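PDB 5WLH: LbaCas13a H328A (C2c2) from Lachnospiraceae bacterium NK4A179, which binds CRISPR guide RNA, which it probably also processes, and cleaves target RNA, probably through its two HEPN domains. Local coordinates for residues I599-T611 and I1176-Y1188. Numbering follows the deposited sequence.
Sequences IYSMRNDSFHYAT and ICAMYINGLPLYY
Asn1182 grips two successive carbonyls of segment 599-611, Arg603 O with its side chain and Asn604 O with its backbone N. Two type II turns meet here, Ile1181 to Leu1184 and Met602 to Asp605, the latter overlapping the start of the R-x4-H signature of a HEPN nuclease domain, Arg603 to His608. Cas13a carries two HEPN domains, one late in the chain, so the contact probably lies at their interface. With CG anti to the backbone N (chi1 -161°), the Asn1182 amide comes between the Tyr600 ring and Arg603 O. ND2 donates to Arg603 O at 2.9 Å; Arg603 O lies 9° out of the Asn1182 amide plane, and ND2 lies in the plane of the Arg603 carbonyl. The same nitrogen lies 3.5 Å above one face of the Tyr600 ring, toward the rim. Asn1182 N donates to Asn604 O at 2.9 Å. In return, Asn604 ND2 donates to Tyr1180 O at 3.2 Å and also binds Glu1130 on helix 1106-1145. A water ties Asp605 OD1 and Ser606 N to Asn1182 O, while Lys905 holds the other Asp605 oxygen in a salt bridge. Farther along, Thr611 OG1 makes a weak 3.4 Å bond to Asn1182 O, and Thr611 CG2 packs against Ile1181 CG2 at 3.6 Å.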
loop_
_atom_site.group_PDB
_atom_site.type_symbol
_atom_site.label_atom_id
_atom_site.label_comp_id
_atom_site.label_asym_id
_atom_site.label_seq_id
_atom_site.Cartn_x
_atom_site.Cartn_y
_atom_site.Cartn_z
ATOM N N ILE A 599 4.175 23.248 10.787
ATOM C CA ILE A 599 3.774 21.854 10.616
ATOM C C ILE A 599 2.270 21.772 10.441
ATOM O O ILE A 599 1.771 21.089 9.541
ATOM C CB ILE A 599 4.248 21.003 11.807
ATOM C CG1 ILE A 599 5.771 20.958 11.855
ATOM C CG2 ILE A 599 3.675 19.551 11.745
ATOM C CD1 ILE A 599 6.304 20.408 13.173
ATOM N N TYR A 600 1.530 22.481 11.305
ATOM C CA TYR A 600 0.077 22.475 11.222
ATOM C C TYR A 600 -0.396 22.927 9.846
ATOM O O TYR A 600 -1.383 22.406 9.327
ATOM C CB TYR A 600 -0.527 23.371 12.307
ATOM C CG TYR A 600 -2.020 23.455 12.173
ATOM C CD1 TYR A 600 -2.824 22.393 12.560
ATOM C CD2 TYR A 600 -2.623 24.575 11.606
ATOM C CE1 TYR A 600 -4.190 22.443 12.406
ATOM C CE2 TYR A 600 -3.984 24.646 11.457
ATOM C CZ TYR A 600 -4.762 23.580 11.851
ATOM O OH TYR A 600 -6.106 23.655 11.680
ATOM N N SER A 601 0.291 23.901 9.244
ATOM C CA SER A 601 -0.160 24.425 7.965
ATOM C C SER A 601 -0.095 23.377 6.868
ATOM O O SER A 601 -0.762 23.531 5.846
ATOM C CB SER A 601 0.648 25.657 7.558
ATOM O OG SER A 601 1.963 25.329 7.181
ATOM N N MET A 602 0.667 22.307 7.074
ATOM C CA MET A 602 0.703 21.224 6.110
ATOM C C MET A 602 -0.367 20.174 6.372
ATOM O O MET A 602 -0.624 19.340 5.499
ATOM C CB MET A 602 2.087 20.560 6.108
ATOM C CG MET A 602 2.443 19.943 4.765
ATOM S SD MET A 602 4.189 19.534 4.649
ATOM C CE MET A 602 4.381 19.627 2.876
ATOM N N ARG A 603 -0.986 20.182 7.544
ATOM C CA ARG A 603 -2.027 19.195 7.809
ATOM C C ARG A 603 -3.286 19.564 7.048
ATOM O O ARG A 603 -3.724 20.719 7.075
ATOM C CB ARG A 603 -2.323 19.089 9.303
ATOM C CG ARG A 603 -3.095 17.813 9.647
ATOM C CD ARG A 603 -2.852 17.426 11.093
ATOM N NE ARG A 603 -3.739 18.197 11.941
ATOM C CZ ARG A 603 -3.765 18.117 13.271
ATOM N NH1 ARG A 603 -4.618 18.859 13.955
ATOM N NH2 ARG A 603 -2.950 17.297 13.909
ATOM N N ASN A 604 -3.877 18.575 6.366
ATOM C CA ASN A 604 -5.059 18.815 5.540
ATOM C C ASN A 604 -4.809 19.905 4.504
ATOM O O ASN A 604 -5.737 20.584 4.070
ATOM C CB ASN A 604 -6.273 19.170 6.403
ATOM C CG ASN A 604 -6.746 17.997 7.252
ATOM O OD1 ASN A 604 -6.262 17.788 8.362
ATOM N ND2 ASN A 604 -7.704 17.248 6.740
ATOM N N ASP A 605 -3.555 20.087 4.099
ATOM C CA ASP A 605 -3.195 21.055 3.064
ATOM C C ASP A 605 -3.325 20.356 1.717
ATOM O O ASP A 605 -2.470 19.552 1.341
ATOM C CB ASP A 605 -1.777 21.586 3.273
ATOM C CG ASP A 605 -1.449 22.766 2.357
ATOM O OD1 ASP A 605 -2.385 23.384 1.803
ATOM O OD2 ASP A 605 -0.253 23.094 2.204
ATOM N N SER A 606 -4.395 20.674 0.989
ATOM C CA SER A 606 -4.704 19.990 -0.261
ATOM C C SER A 606 -3.697 20.355 -1.338
ATOM O O SER A 606 -3.401 21.537 -1.543
ATOM C CB SER A 606 -6.110 20.374 -0.728
ATOM O OG SER A 606 -6.307 19.985 -2.084
ATOM N N PHE A 607 -3.186 19.337 -2.050
ATOM C CA PHE A 607 -2.342 19.602 -3.207
ATOM C C PHE A 607 -3.160 20.102 -4.390
ATOM O O PHE A 607 -2.611 20.770 -5.271
ATOM C CB PHE A 607 -1.583 18.339 -3.629
ATOM C CG PHE A 607 -0.495 17.901 -2.664
ATOM C CD1 PHE A 607 0.107 18.800 -1.795
ATOM C CD2 PHE A 607 -0.065 16.575 -2.652
ATOM C CE1 PHE A 607 1.107 18.382 -0.920
ATOM C CE2 PHE A 607 0.945 16.149 -1.784
ATOM C CZ PHE A 607 1.517 17.043 -0.907
ATOM N N HIS A 608 -4.460 19.803 -4.414
ATOM C CA HIS A 608 -5.317 20.075 -5.563
ATOM C C HIS A 608 -5.908 21.474 -5.527
ATOM O O HIS A 608 -6.059 22.105 -6.582
ATOM C CB HIS A 608 -6.441 19.035 -5.633
ATOM C CG HIS A 608 -6.996 18.838 -7.006
ATOM N ND1 HIS A 608 -8.346 18.872 -7.275
ATOM C CD2 HIS A 608 -6.382 18.616 -8.192
ATOM C CE1 HIS A 608 -8.541 18.674 -8.568
ATOM N NE2 HIS A 608 -7.366 18.515 -9.146
ATOM N N TYR A 609 -6.253 21.970 -4.340
ATOM C CA TYR A 609 -6.935 23.257 -4.197
ATOM C C TYR A 609 -6.063 24.189 -3.364
ATOM O O TYR A 609 -5.935 24.006 -2.151
ATOM C CB TYR A 609 -8.323 23.069 -3.582
ATOM C CG TYR A 609 -9.222 22.348 -4.552
ATOM C CD1 TYR A 609 -9.559 22.937 -5.761
ATOM C CD2 TYR A 609 -9.685 21.062 -4.296
ATOM C CE1 TYR A 609 -10.356 22.296 -6.681
ATOM C CE2 TYR A 609 -10.492 20.404 -5.214
ATOM C CZ TYR A 609 -10.811 21.021 -6.407
ATOM O OH TYR A 609 -11.583 20.399 -7.345
ATOM N N ALA A 610 -5.475 25.184 -4.024
ATOM C CA ALA A 610 -4.663 26.195 -3.356
ATOM C C ALA A 610 -5.575 27.214 -2.687
ATOM O O ALA A 610 -6.365 27.885 -3.361
ATOM C CB ALA A 610 -3.740 26.882 -4.361
ATOM N N THR A 611 -5.464 27.342 -1.372
ATOM C CA THR A 611 -6.347 28.241 -0.632
ATOM C C THR A 611 -5.682 29.589 -0.352
ATOM O O THR A 611 -4.553 29.830 -0.778
ATOM C CB THR A 611 -6.790 27.601 0.697
ATOM O OG1 THR A 611 -5.632 27.241 1.461
ATOM C CG2 THR A 611 -7.623 26.360 0.429
ATOM N N ILE A 1176 -18.909 21.087 2.817
ATOM C CA ILE A 1176 -18.321 19.776 3.073
ATOM C C ILE A 1176 -16.813 19.833 2.876
ATOM O O ILE A 1176 -16.037 19.389 3.729
ATOM C CB ILE A 1176 -18.959 18.700 2.178
ATOM C CG1 ILE A 1176 -20.391 18.408 2.651
ATOM C CG2 ILE A 1176 -18.108 17.402 2.252
ATOM C CD1 ILE A 1176 -21.213 17.576 1.682
ATOM N N CYS A 1177 -16.376 20.387 1.747
ATOM C CA CYS A 1177 -14.944 20.405 1.472
ATOM C C CYS A 1177 -14.212 21.312 2.439
ATOM O O CYS A 1177 -13.063 21.026 2.806
ATOM C CB CYS A 1177 -14.674 20.834 0.032
ATOM S SG CYS A 1177 -15.196 19.618 -1.172
ATOM N N ALA A 1178 -14.862 22.387 2.891
ATOM C CA ALA A 1178 -14.190 23.259 3.839
ATOM C C ALA A 1178 -13.861 22.523 5.127
ATOM O O ALA A 1178 -12.909 22.887 5.815
ATOM C CB ALA A 1178 -15.033 24.502 4.125
ATOM N N MET A 1179 -14.648 21.505 5.497
ATOM C CA MET A 1179 -14.321 20.781 6.717
ATOM C C MET A 1179 -12.965 20.105 6.628
ATOM O O MET A 1179 -12.339 19.847 7.655
ATOM C CB MET A 1179 -15.382 19.723 7.021
ATOM C CG MET A 1179 -16.711 20.295 7.420
ATOM S SD MET A 1179 -17.775 18.971 8.071
ATOM C CE MET A 1179 -18.388 18.263 6.558
ATOM N N TYR A 1180 -12.514 19.777 5.420
ATOM C CA TYR A 1180 -11.345 18.933 5.250
ATOM C C TYR A 1180 -10.135 19.649 4.677
ATOM O O TYR A 1180 -9.085 19.012 4.506
ATOM C CB TYR A 1180 -11.697 17.756 4.337
ATOM C CG TYR A 1180 -12.824 16.932 4.909
ATOM C CD1 TYR A 1180 -12.582 16.014 5.918
ATOM C CD2 TYR A 1180 -14.121 17.079 4.449
ATOM C CE1 TYR A 1180 -13.611 15.248 6.453
ATOM C CE2 TYR A 1180 -15.168 16.322 4.982
ATOM C CZ TYR A 1180 -14.898 15.408 5.982
ATOM O OH TYR A 1180 -15.924 14.666 6.521
ATOM N N ILE A 1181 -10.246 20.925 4.338
ATOM C CA ILE A 1181 -9.164 21.644 3.665
ATOM C C ILE A 1181 -8.698 22.773 4.569
ATOM O O ILE A 1181 -9.462 23.703 4.866
ATOM C CB ILE A 1181 -9.586 22.171 2.292
ATOM C CG1 ILE A 1181 -9.878 21.008 1.350
ATOM C CG2 ILE A 1181 -8.482 23.054 1.685
ATOM C CD1 ILE A 1181 -10.652 21.443 0.105
ATOM N N ASN A 1182 -7.457 22.665 5.034
ATOM C CA ASN A 1182 -6.827 23.704 5.835
ATOM C C ASN A 1182 -6.725 24.965 5.004
ATOM O O ASN A 1182 -6.112 24.953 3.935
ATOM C CB ASN A 1182 -5.437 23.237 6.272
ATOM C CG ASN A 1182 -4.881 24.010 7.452
ATOM O OD1 ASN A 1182 -5.335 25.116 7.776
ATOM N ND2 ASN A 1182 -3.886 23.423 8.110
ATOM N N GLY A 1183 -7.341 26.047 5.480
ATOM C CA GLY A 1183 -7.312 27.309 4.773
ATOM C C GLY A 1183 -8.593 27.657 4.047
ATOM O O GLY A 1183 -8.698 28.760 3.510
ATOM N N LEU A 1184 -9.562 26.749 3.998
ATOM C CA LEU A 1184 -10.816 27.025 3.323
ATOM C C LEU A 1184 -11.829 27.499 4.355
ATOM O O LEU A 1184 -12.194 26.719 5.252
ATOM C CB LEU A 1184 -11.321 25.768 2.609
ATOM C CG LEU A 1184 -12.424 25.898 1.567
ATOM C CD1 LEU A 1184 -12.104 26.989 0.520
ATOM C CD2 LEU A 1184 -12.625 24.536 0.890
ATOM N N PRO A 1185 -12.290 28.747 4.287
ATOM C CA PRO A 1185 -13.252 29.252 5.283
ATOM C C PRO A 1185 -14.559 28.475 5.298
ATOM O O PRO A 1185 -15.044 28.004 4.267
ATOM C CB PRO A 1185 -13.495 30.694 4.824
ATOM C CG PRO A 1185 -12.230 31.080 4.115
ATOM C CD PRO A 1185 -11.787 29.822 3.411
ATOM N N LEU A 1186 -15.180 28.430 6.477
ATOM C CA LEU A 1186 -16.504 27.856 6.628
ATOM C C LEU A 1186 -17.444 28.953 7.128
ATOM O O LEU A 1186 -17.041 29.799 7.939
ATOM C CB LEU A 1186 -16.470 26.678 7.595
ATOM C CG LEU A 1186 -17.567 25.630 7.413
ATOM C CD1 LEU A 1186 -17.008 24.238 7.653
ATOM C CD2 LEU A 1186 -18.720 25.927 8.364
ATOM N N TYR A 1187 -18.660 28.968 6.594
ATOM C CA TYR A 1187 -19.686 29.944 6.960
ATOM C C TYR A 1187 -20.624 29.288 7.952
ATOM O O TYR A 1187 -21.077 28.163 7.725
ATOM C CB TYR A 1187 -20.472 30.408 5.738
ATOM C CG TYR A 1187 -19.603 31.074 4.709
ATOM C CD1 TYR A 1187 -18.895 30.318 3.789
ATOM C CD2 TYR A 1187 -19.455 32.451 4.685
ATOM C CE1 TYR A 1187 -18.084 30.912 2.856
ATOM C CE2 TYR A 1187 -18.645 33.067 3.749
ATOM C CZ TYR A 1187 -17.943 32.285 2.843
ATOM O OH TYR A 1187 -17.116 32.859 1.912
ATOM N N TYR A 1188 -20.908 29.973 9.054
ATOM C CA TYR A 1188 -21.714 29.339 10.089
ATOM C C TYR A 1188 -22.260 30.419 11.005
ATOM O O TYR A 1188 -21.847 31.579 10.942
ATOM C CB TYR A 1188 -20.908 28.328 10.904
ATOM C CG TYR A 1188 -19.738 28.921 11.631
ATOM C CD1 TYR A 1188 -18.526 29.158 10.976
ATOM C CD2 TYR A 1188 -19.834 29.251 12.974
ATOM C CE1 TYR A 1188 -17.462 29.718 11.646
ATOM C CE2 TYR A 1188 -18.773 29.786 13.656
ATOM C CZ TYR A 1188 -17.586 30.029 12.982
ATOM O OH TYR A 1188 -16.525 30.584 13.667
HETATM O O HOH W 1 -5.152 23.429 1.644
#